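Long-range contacts in polysialic acid O-acetyltransferase (Escherichia coli, PDB 3JQY), which transfers acetyl groups from acetyl-CoA to the O7 and O9 positions of capsular polysialic acid, preferring long polymers, and assembles as a homotrimer: residues S30-D35 / E52-F57; V41-D46 / N61-I66; G187-Y192 / I218-T223. All coordinates share one frame; numbering follows the deposited sequence.

Contact 1. Residues S30-D35 / E52-F57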
loop_
_atom_site.group_PDB
_atom_site.type_symbol
_atom_site.label_atom_id
_atom_site.label_comp_id
_atom_site.label_asym_id
_atom_site.label_seq_id
_atom_site.Cartn_x
_atom_site.Cartn_y
_atom_site.Cartn_z
ATOM N N SER B 30 21.073 8.977 -22.191
ATOM C CA SER B 30 20.228 8.315 -21.199
ATOM C C SER B 30 18.744 8.363 -21.558
ATOM O O SER B 30 17.935 7.712 -20.913
ATOM C CB SER B 30 20.436 8.914 -19.802
ATOM O OG SER B 30 19.608 10.050 -19.597
ATOM N N PHE B 31 18.394 9.129 -22.587
ATOM C CA PHE B 31 16.993 9.295 -22.963
ATOM C C PHE B 31 16.631 8.634 -24.288
ATOM O O PHE B 31 17.438 8.573 -25.220
ATOM C CB PHE B 31 16.629 10.781 -23.045
ATOM C CG PHE B 31 16.118 11.360 -21.754
ATOM C CD1 PHE B 31 14.758 11.487 -21.530
ATOM C CD2 PHE B 31 17.002 11.793 -20.771
ATOM C CE1 PHE B 31 14.280 12.027 -20.350
ATOM C CE2 PHE B 31 16.530 12.336 -19.583
ATOM C CZ PHE B 31 15.168 12.452 -19.371
ATOM N N SER B 32 15.407 8.127 -24.352
ATOM C CA SER B 32 14.784 7.799 -25.621
ATOM C C SER B 32 13.651 8.791 -25.795
ATOM O O SER B 32 12.943 9.101 -24.838
ATOM C CB SER B 32 14.255 6.368 -25.618
ATOM O OG SER B 32 13.196 6.217 -24.689
ATOM N N VAL B 33 13.489 9.312 -27.004
ATOM C CA VAL B 33 12.455 10.301 -27.249
ATOM C C VAL B 33 11.533 9.817 -28.348
ATOM O O VAL B 33 11.991 9.381 -29.404
ATOM C CB VAL B 33 13.058 11.658 -27.656
ATOM C CG1 VAL B 33 11.954 12.667 -27.916
ATOM C CG2 VAL B 33 14.006 12.162 -26.572
ATOM N N ASP B 34 10.233 9.878 -28.085
ATOM C CA ASP B 34 9.233 9.550 -29.088
ATOM C C ASP B 34 8.252 10.708 -29.219
ATOM O O ASP B 34 7.634 11.126 -28.245
ATOM C CB ASP B 34 8.494 8.271 -28.713
ATOM C CG ASP B 34 7.546 7.818 -29.798
ATOM O OD1 ASP B 34 7.954 7.825 -30.980
ATOM O OD2 ASP B 34 6.395 7.462 -29.471
ATOM N N ASP B 35 8.104 11.221 -30.432
ATOM C CA ASP B 35 7.315 12.428 -30.644
ATOM C C ASP B 35 6.253 12.197 -31.711
ATOM O O ASP B 35 6.575 11.978 -32.879
ATOM C CB ASP B 35 8.246 13.578 -31.033
ATOM C CG ASP B 35 7.542 14.922 -31.071
ATOM O OD1 ASP B 35 6.295 14.946 -31.054
ATOM O OD2 ASP B 35 8.248 15.955 -31.130
ATOM N N GLU B 52 18.219 5.078 -18.613
ATOM C CA GLU B 52 16.939 4.418 -18.858
ATOM C C GLU B 52 15.750 5.364 -18.752
ATOM O O GLU B 52 14.713 5.011 -18.186
ATOM C CB GLU B 52 16.757 3.237 -17.898
ATOM C CG GLU B 52 17.792 2.134 -18.071
ATOM C CD GLU B 52 17.560 1.306 -19.320
ATOM O OE1 GLU B 52 16.503 1.480 -19.967
ATOM O OE2 GLU B 52 18.435 0.476 -19.653
ATOM N N ASN B 53 15.900 6.561 -19.309
ATOM C CA ASN B 53 14.831 7.556 -19.262
ATOM C C ASN B 53 14.065 7.642 -20.575
ATOM O O ASN B 53 14.590 7.300 -21.637
ATOM C CB ASN B 53 15.404 8.920 -18.904
ATOM C CG ASN B 53 16.229 8.878 -17.645
ATOM O OD1 ASN B 53 17.438 9.150 -17.659
ATOM N ND2 ASN B 53 15.590 8.518 -16.546
ATOM N N LYS B 54 12.820 8.102 -20.501
ATOM C CA LYS B 54 11.985 8.198 -21.692
ATOM C C LYS B 54 11.103 9.444 -21.683
ATOM O O LYS B 54 10.577 9.833 -20.646
ATOM C CB LYS B 54 11.113 6.946 -21.808
ATOM C CG LYS B 54 11.909 5.660 -22.014
ATOM C CD LYS B 54 11.251 4.459 -21.335
ATOM C CE LYS B 54 9.806 4.273 -21.776
ATOM N NZ LYS B 54 9.678 4.181 -23.256
ATOM N N VAL B 55 10.961 10.069 -22.847
ATOM C CA VAL B 55 9.984 11.132 -23.023
ATOM C C VAL B 55 9.088 10.769 -24.204
ATOM O O VAL B 55 9.563 10.336 -25.259
ATOM C CB VAL B 55 10.640 12.514 -23.217
ATOM C CG1 VAL B 55 11.566 12.505 -24.411
ATOM C CG2 VAL B 55 9.573 13.598 -23.381
ATOM N N GLN B 56 7.787 10.909 -23.992
ATOM C CA GLN B 56 6.787 10.573 -24.987
ATOM C C GLN B 56 5.887 11.781 -25.179
ATOM O O GLN B 56 5.218 12.210 -24.246
ATOM C CB GLN B 56 5.960 9.374 -24.510
ATOM C CG GLN B 56 4.811 8.994 -25.425
ATOM C CD GLN B 56 5.269 8.218 -26.635
ATOM O OE1 GLN B 56 5.974 7.213 -26.511
ATOM N NE2 GLN B 56 4.868 8.672 -27.818
ATOM N N PHE B 57 5.877 12.337 -26.385
ATOM C CA PHE B 57 4.996 13.453 -26.706
ATOM C C PHE B 57 3.799 12.924 -27.488
ATOM O O PHE B 57 3.933 12.570 -28.661
ATOM C CB PHE B 57 5.719 14.490 -27.578
ATOM C CG PHE B 57 6.850 15.225 -26.884
ATOM C CD1 PHE B 57 6.583 16.239 -25.977
ATOM C CD2 PHE B 57 8.170 14.934 -27.184
ATOM C CE1 PHE B 57 7.608 16.930 -25.360
ATOM C CE2 PHE B 57 9.206 15.622 -26.572
ATOM C CZ PHE B 57 8.924 16.625 -25.660
#

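Contact 2. Residues V41-D46 / N61-I66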
loop_
_atom_site.group_PDB
_atom_site.type_symbol
_atom_site.label_atom_id
_atom_site.label_comp_id
_atom_site.label_asym_id
_atom_site.label_seq_id
_atom_site.Cartn_x
_atom_site.Cartn_y
_atom_site.Cartn_z
ATOM N N VAL B 41 9.148 20.508 -27.649
ATOM C CA VAL B 41 10.519 20.870 -27.330
ATOM C C VAL B 41 11.030 20.122 -26.105
ATOM O O VAL B 41 10.361 20.073 -25.082
ATOM C CB VAL B 41 10.637 22.383 -27.077
ATOM C CG1 VAL B 41 12.019 22.731 -26.582
ATOM C CG2 VAL B 41 10.302 23.156 -28.354
ATOM N N PHE B 42 12.216 19.536 -26.228
ATOM C CA PHE B 42 12.888 18.894 -25.111
ATOM C C PHE B 42 14.240 19.578 -24.973
ATOM O O PHE B 42 15.063 19.521 -25.890
ATOM C CB PHE B 42 13.040 17.394 -25.397
ATOM C CG PHE B 42 13.828 16.632 -24.358
ATOM C CD1 PHE B 42 13.830 17.023 -23.027
ATOM C CD2 PHE B 42 14.550 15.506 -24.715
ATOM C CE1 PHE B 42 14.543 16.304 -22.078
ATOM C CE2 PHE B 42 15.271 14.790 -23.771
ATOM C CZ PHE B 42 15.258 15.184 -22.453
ATOM N N VAL B 43 14.448 20.265 -23.853
ATOM C CA VAL B 43 15.726 20.906 -23.572
ATOM C C VAL B 43 16.354 20.191 -22.387
ATOM O O VAL B 43 15.773 20.155 -21.302
ATOM C CB VAL B 43 15.555 22.395 -23.231
ATOM C CG1 VAL B 43 16.906 23.028 -22.926
ATOM C CG2 VAL B 43 14.864 23.125 -24.378
ATOM N N CYS B 44 17.531 19.610 -22.599
ATOM C CA CYS B 44 18.141 18.775 -21.573
ATOM C C CYS B 44 19.581 19.189 -21.314
ATOM O O CYS B 44 20.391 19.246 -22.237
ATOM C CB CYS B 44 18.091 17.309 -21.999
ATOM S SG CYS B 44 18.426 16.143 -20.662
ATOM N N GLY B 45 19.891 19.472 -20.054
ATOM C CA GLY B 45 21.233 19.865 -19.666
ATOM C C GLY B 45 22.191 18.696 -19.548
ATOM O O GLY B 45 21.906 17.583 -19.994
ATOM N N ASP B 46 23.349 18.954 -18.953
ATOM C CA ASP B 46 24.326 17.898 -18.726
ATOM C C ASP B 46 23.959 17.139 -17.460
ATOM O O ASP B 46 24.161 17.631 -16.355
ATOM C CB ASP B 46 25.725 18.497 -18.620
ATOM C CG ASP B 46 26.208 19.053 -19.945
ATOM O OD1 ASP B 46 26.120 18.323 -20.951
ATOM O OD2 ASP B 46 26.672 20.208 -19.986
ATOM N N ASN B 61 2.970 21.196 -29.020
ATOM C CA ASN B 61 3.364 22.403 -28.302
ATOM C C ASN B 61 3.616 22.161 -26.825
ATOM O O ASN B 61 3.270 22.993 -25.983
ATOM C CB ASN B 61 2.316 23.499 -28.494
ATOM C CG ASN B 61 2.126 23.857 -29.953
ATOM O OD1 ASN B 61 1.011 24.124 -30.401
ATOM N ND2 ASN B 61 3.217 23.841 -30.709
ATOM N N ASN B 62 4.214 21.014 -26.522
ATOM C CA ASN B 62 4.621 20.691 -25.157
ATOM C C ASN B 62 6.076 21.060 -24.947
ATOM O O ASN B 62 6.832 21.185 -25.903
ATOM C CB ASN B 62 4.450 19.197 -24.905
ATOM C CG ASN B 62 3.022 18.739 -25.096
ATOM O OD1 ASN B 62 2.700 18.043 -26.058
ATOM N ND2 ASN B 62 2.158 19.131 -24.181
ATOM N N LYS B 63 6.471 21.231 -23.691
ATOM C CA LYS B 63 7.869 21.496 -23.380
ATOM C C LYS B 63 8.343 20.737 -22.148
ATOM O O LYS B 63 7.697 20.772 -21.096
ATOM C CB LYS B 63 8.121 22.992 -23.203
ATOM C CG LYS B 63 9.616 23.357 -23.191
ATOM C CD LYS B 63 9.829 24.868 -23.196
ATOM C CE LYS B 63 11.309 25.224 -23.241
ATOM N NZ LYS B 63 11.516 26.700 -23.231
ATOM N N LEU B 64 9.468 20.045 -22.301
ATOM C CA LEU B 64 10.166 19.411 -21.186
ATOM C C LEU B 64 11.529 20.071 -21.039
ATOM O O LEU B 64 12.300 20.127 -21.999
ATOM C CB LEU B 64 10.350 17.917 -21.436
ATOM C CG LEU B 64 11.272 17.169 -20.465
ATOM C CD1 LEU B 64 10.745 17.272 -19.046
ATOM C CD2 LEU B 64 11.437 15.711 -20.874
ATOM N N ILE B 65 11.807 20.571 -19.840
ATOM C CA ILE B 65 13.092 21.182 -19.521
ATOM C C ILE B 65 13.704 20.435 -18.348
ATOM O O ILE B 65 13.091 20.333 -17.282
ATOM C CB ILE B 65 12.922 22.640 -19.065
ATOM C CG1 ILE B 65 12.349 23.498 -20.187
ATOM C CG2 ILE B 65 14.265 23.205 -18.561
ATOM C CD1 ILE B 65 11.818 24.828 -19.699
ATOM N N ILE B 66 14.904 19.903 -18.538
ATOM C CA ILE B 66 15.623 19.282 -17.433
ATOM C C ILE B 66 16.985 19.950 -17.333
ATOM O O ILE B 66 17.743 19.966 -18.299
ATOM C CB ILE B 66 15.815 17.770 -17.656
ATOM C CG1 ILE B 66 14.470 17.084 -17.913
ATOM C CG2 ILE B 66 16.541 17.146 -16.456
ATOM C CD1 ILE B 66 14.566 15.583 -18.086
#

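Contact 3. Residues G187-Y192 / I218-T223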
loop_
_atom_site.group_PDB
_atom_site.type_symbol
_atom_site.label_atom_id
_atom_site.label_comp_id
_atom_site.label_asym_id
_atom_site.label_seq_id
_atom_site.Cartn_x
_atom_site.Cartn_y
_atom_site.Cartn_z
ATOM N N GLY B 187 8.585 22.884 5.570
ATOM C CA GLY B 187 9.082 22.308 6.809
ATOM C C GLY B 187 8.272 21.144 7.340
ATOM O O GLY B 187 8.619 20.541 8.359
ATOM N N SER B 188 7.182 20.828 6.660
ATOM C CA SER B 188 6.276 19.800 7.157
ATOM C C SER B 188 6.702 18.391 6.766
ATOM O O SER B 188 7.561 18.196 5.893
ATOM C CB SER B 188 4.849 20.087 6.690
ATOM O OG SER B 188 4.385 21.285 7.285
ATOM N N VAL B 189 6.078 17.420 7.422
ATOM C CA VAL B 189 6.402 16.005 7.264
ATOM C C VAL B 189 5.118 15.220 7.043
ATOM O O VAL B 189 4.168 15.353 7.816
ATOM C CB VAL B 189 7.075 15.466 8.526
ATOM C CG1 VAL B 189 7.299 13.964 8.415
ATOM C CG2 VAL B 189 8.380 16.197 8.802
ATOM N N ILE B 190 5.072 14.417 5.982
ATOM C CA ILE B 190 3.933 13.521 5.772
ATOM C C ILE B 190 4.369 12.100 6.111
ATOM O O ILE B 190 5.340 11.589 5.550
ATOM C CB ILE B 190 3.408 13.552 4.316
ATOM C CG1 ILE B 190 3.044 14.980 3.895
ATOM C CG2 ILE B 190 2.201 12.619 4.166
ATOM C CD1 ILE B 190 2.010 15.651 4.800
ATOM N N GLY B 191 3.652 11.462 7.028
ATOM C CA GLY B 191 4.060 10.158 7.522
ATOM C C GLY B 191 3.840 9.018 6.557
ATOM O O GLY B 191 2.934 9.059 5.714
ATOM N N TYR B 192 4.671 7.987 6.691
ATOM C CA TYR B 192 4.509 6.741 5.946
ATOM C C TYR B 192 3.047 6.341 5.852
ATOM O O TYR B 192 2.323 6.395 6.852
ATOM C CB TYR B 192 5.258 5.595 6.647
ATOM C CG TYR B 192 4.936 4.255 6.027
ATOM C CD1 TYR B 192 5.761 3.700 5.057
ATOM C CD2 TYR B 192 3.778 3.571 6.374
ATOM C CE1 TYR B 192 5.451 2.487 4.461
ATOM C CE2 TYR B 192 3.459 2.363 5.784
ATOM C CZ TYR B 192 4.295 1.829 4.827
ATOM O OH TYR B 192 3.975 0.626 4.244
ATOM N N ILE B 218 6.865 21.689 14.292
ATOM C CA ILE B 218 8.014 20.826 14.033
ATOM C C ILE B 218 8.720 21.163 12.725
ATOM O O ILE B 218 8.188 21.887 11.881
ATOM C CB ILE B 218 7.613 19.326 14.011
ATOM C CG1 ILE B 218 6.589 19.049 12.905
ATOM C CG2 ILE B 218 7.050 18.910 15.350
ATOM C CD1 ILE B 218 7.196 18.702 11.566
ATOM N N ILE B 219 9.924 20.622 12.576
ATOM C CA ILE B 219 10.696 20.715 11.344
ATOM C C ILE B 219 11.621 19.496 11.306
ATOM O O ILE B 219 11.970 18.951 12.352
ATOM C CB ILE B 219 11.506 22.028 11.275
ATOM C CG1 ILE B 219 11.940 22.319 9.836
ATOM C CG2 ILE B 219 12.713 21.986 12.218
ATOM C CD1 ILE B 219 12.468 23.732 9.626
ATOM N N TRP B 220 12.002 19.066 10.106
ATOM C CA TRP B 220 12.802 17.848 9.930
ATOM C C TRP B 220 14.179 18.177 9.370
ATOM O O TRP B 220 14.418 19.290 8.908
ATOM C CB TRP B 220 12.086 16.901 8.960
ATOM C CG TRP B 220 11.927 17.529 7.604
ATOM C CD1 TRP B 220 10.981 18.440 7.230
ATOM C CD2 TRP B 220 12.769 17.330 6.459
ATOM N NE1 TRP B 220 11.171 18.812 5.919
ATOM C CE2 TRP B 220 12.263 18.146 5.422
ATOM C CE3 TRP B 220 13.890 16.529 6.205
ATOM C CZ2 TRP B 220 12.839 18.183 4.148
ATOM C CZ3 TRP B 220 14.470 16.575 4.935
ATOM C CH2 TRP B 220 13.944 17.396 3.929
ATOM N N ALA B 221 15.082 17.199 9.406
ATOM C CA ALA B 221 16.369 17.327 8.732
ATOM C C ALA B 221 16.762 16.001 8.096
ATOM O O ALA B 221 16.272 14.939 8.490
ATOM C CB ALA B 221 17.449 17.798 9.706
ATOM N N ARG B 222 17.659 16.065 7.118
ATOM C CA ARG B 222 18.055 14.875 6.380
ATOM C C ARG B 222 19.058 14.019 7.166
ATOM O O ARG B 222 18.945 12.794 7.201
ATOM C CB ARG B 222 18.625 15.275 5.019
ATOM C CG ARG B 222 18.555 14.187 3.962
ATOM C CD ARG B 222 19.022 14.709 2.610
ATOM N NE ARG B 222 18.021 15.524 1.920
ATOM C CZ ARG B 222 17.251 15.066 0.937
ATOM N NH1 ARG B 222 16.373 15.861 0.337
ATOM N NH2 ARG B 222 17.367 13.802 0.548
ATOM N N THR B 223 20.024 14.667 7.812
ATOM C CA THR B 223 21.065 13.952 8.559
ATOM C C THR B 223 20.536 13.240 9.801
ATOM O O THR B 223 19.879 13.847 10.641
ATOM C CB THR B 223 22.175 14.902 9.048
ATOM O OG1 THR B 223 22.304 16.013 8.154
ATOM C CG2 THR B 223 23.505 14.157 9.149
#

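Contact 1. Residues S30-D35 / E52-F57
Asn53 packs against one face of the Phe31 ring. Its CB lies 3.4 Å from the Phe31 ring centroid and only 6° off the ring normal, which defines a CH-pi contact over the middle of that face. The backbone N of Asn53 donates to Ser30 O at 2.8 Å, and its backbone O accepts from Ser32 N, opening the ladder of an in-register parallel pair. Lys54 stands on the other surface of the sheet, with Ser32 as its partner, and its CA directs a C-H toward Ser32 O at 3.4 Å. At Val55 the side chain returns to the Phe31 surface. Its CG1 sits between the backbone N and the carbonyl carbon (chi1 58°), and this brings it against both methyls of Val33; the 3.3 Å between Val55 CG1 and Val33 CG2 is tighter than normal carbon packing. Val55 also receives Asp34 N at its O and gives its own N to Ser32 O. Gln56 lies alongside Asp34 on the Lys54 surface, and Gln56 NE2 donates to Asp34 OD2 at 2.6 Å in a bent bond, on the anti side and 35° out of the carboxylate plane; Gln56 OE1 also lies close to OD2. The last rung is the bond from Phe57 N to Asp34 O, at 2.8 Å. Phe57 CB approaches Asp35 OD1, a carboxylate oxygen already bonded to Gly37 N, while Val33 CG1 meets the ring edge at Phe57 CE2, 4.3 Å away. Such in-register stacking joins successive coils of a left-handed beta-helix. Strand 53-58 continues the sheet by pairing with strand 71-80, whose Phe79 meets the Phe57 ring, and strand 63-66, in the adjoining sheet, sends Ile66 against Phe31 and Leu64 against Val55.

Contact 2. Residues V41-D46 / N61-I66
Val41 to Cys44 and Lys63 to Ile66 pair as in-register parallel strands on one side of the left-handed beta-helix, their axes only 2° apart. Five backbone hydrogen bonds switch between the strands: Val41 N to Asn62 O, Leu64 N to Val41 O, Val43 N to Leu64 O at 2.8 Å, Ile66 N to Val43 O, and Gly45 N to Ile66 O, also 2.8 Å. Phe42 and Leu64 both stand on the inward face of the sheet, and with CG anti to the backbone N in each (chi1 175° for Phe42, 170° for Leu64) they run on side by side, pointing the same way. Leu64 CD2 comes obliquely to the ring, 3.4 Å from Phe42 CE1, and Ile66 CD1 meets the ring edge at the same CE1, 4.1 Å away. Cys44 SG faces Ile66 CB at 4.3 Å. On the other surface the aliphatic chain of Lys63 passes Val41 and reaches Val43, with Lys63 CE 4.3 Å from Val43 CG2. An alanine at Phe42 would probably open a gap beside Leu64 CD2 and Ile66 CD1 and leave Phe31 without the ring it meets. Strand 41-44 ends its sheet within the chain, and the N-terminal residues cover its outer edge: Phe42 N bonds to Ser23 OG, Cys44 N to Asp22 OD2 and Cys44 O to Arg24 NH2. Chemically, then, main-chain bonds hold the two strands together, Phe42, Leu64 and Ile66 supply the apolar inner surface, and polar side chains of the N-terminal residues take up main-chain groups at the outer edge.

Contact 3. Residues G187-Y192 / I218-T223
Two first torsions place the groups that meet here: Trp220 CG and Ile218 CG1 each lie between their own backbone N and carbonyl carbon (chi1 62° and 61°), and the side chains converge on Gly187 and Val189. Val189 is the common apolar partner. Its CG2 touches Ile218 CD1 at 3.9 Å and Trp220 CB at 3.8 Å, and it meets the indole obliquely. Gly187 comes to the edge of the same indole, its carbonyl O near the ring plane and 3.4 Å from Trp220 CD1. With a phi of 83°, Gly187 has a backbone in which a CB would press on the carbonyl O of the preceding residue, which by itself favours glycine. Ile219 CG1 lies 4.0 Å from Gly187 O, and Ile218 CD1 is equally near that oxygen. Ser188 turns its side chain away, OG bonding to Pro201 O and Cys204 N.

The contact thus joins strand 189-190 of a late coil to strand 218-220, which comes after the last beta-helix strands. Ile219 and Trp220 extend as an antiparallel ladder onto a strand of a second subunit, whose Ile149 packs on Val189 and Ile218; His147 ND1 of that subunit, a residue that probably binds acetyl-CoA, is hydrogen-bonded to Arg222 O. Within the chain, the Ile218 side chain lies about 4 Å from that of Lys215, another probable acetyl-CoA ligand. Tyr169 of the same chain stacks on the Trp220 ring and bonds its OH to Trp220 O.

Between the two segments cohesion comes from apolar and van der Waals contact. Gly187 O is buried here and has no hydrogen-bonding partner in the model, so the C-H at Trp220 CD1 may offer it weak electrostatic compensation, while Trp220 NE1 finds its bond elsewhere.

Contacts 1 and 2 join the same early coils of the beta-helix on two of its sides: their segments alternate along the chain, their centres lie 11 Å apart, and their inner side chains touch, Phe31 CZ approaching Ile66 CD1 to 3.4 Å. Both are regular parallel ladders, but contact 1 is partly buried and includes an Asp–Gln pair, whereas contact 2 is buried and mainly apolar beyond its backbone bonds. Contact 3 lies on the opposite side of the chain's centre, with nearest atoms about 17 Å from contact 2. Also buried, it has neither ladder nor hydrogen bonds between its segments, and unlike the other two it is touched by a second subunit.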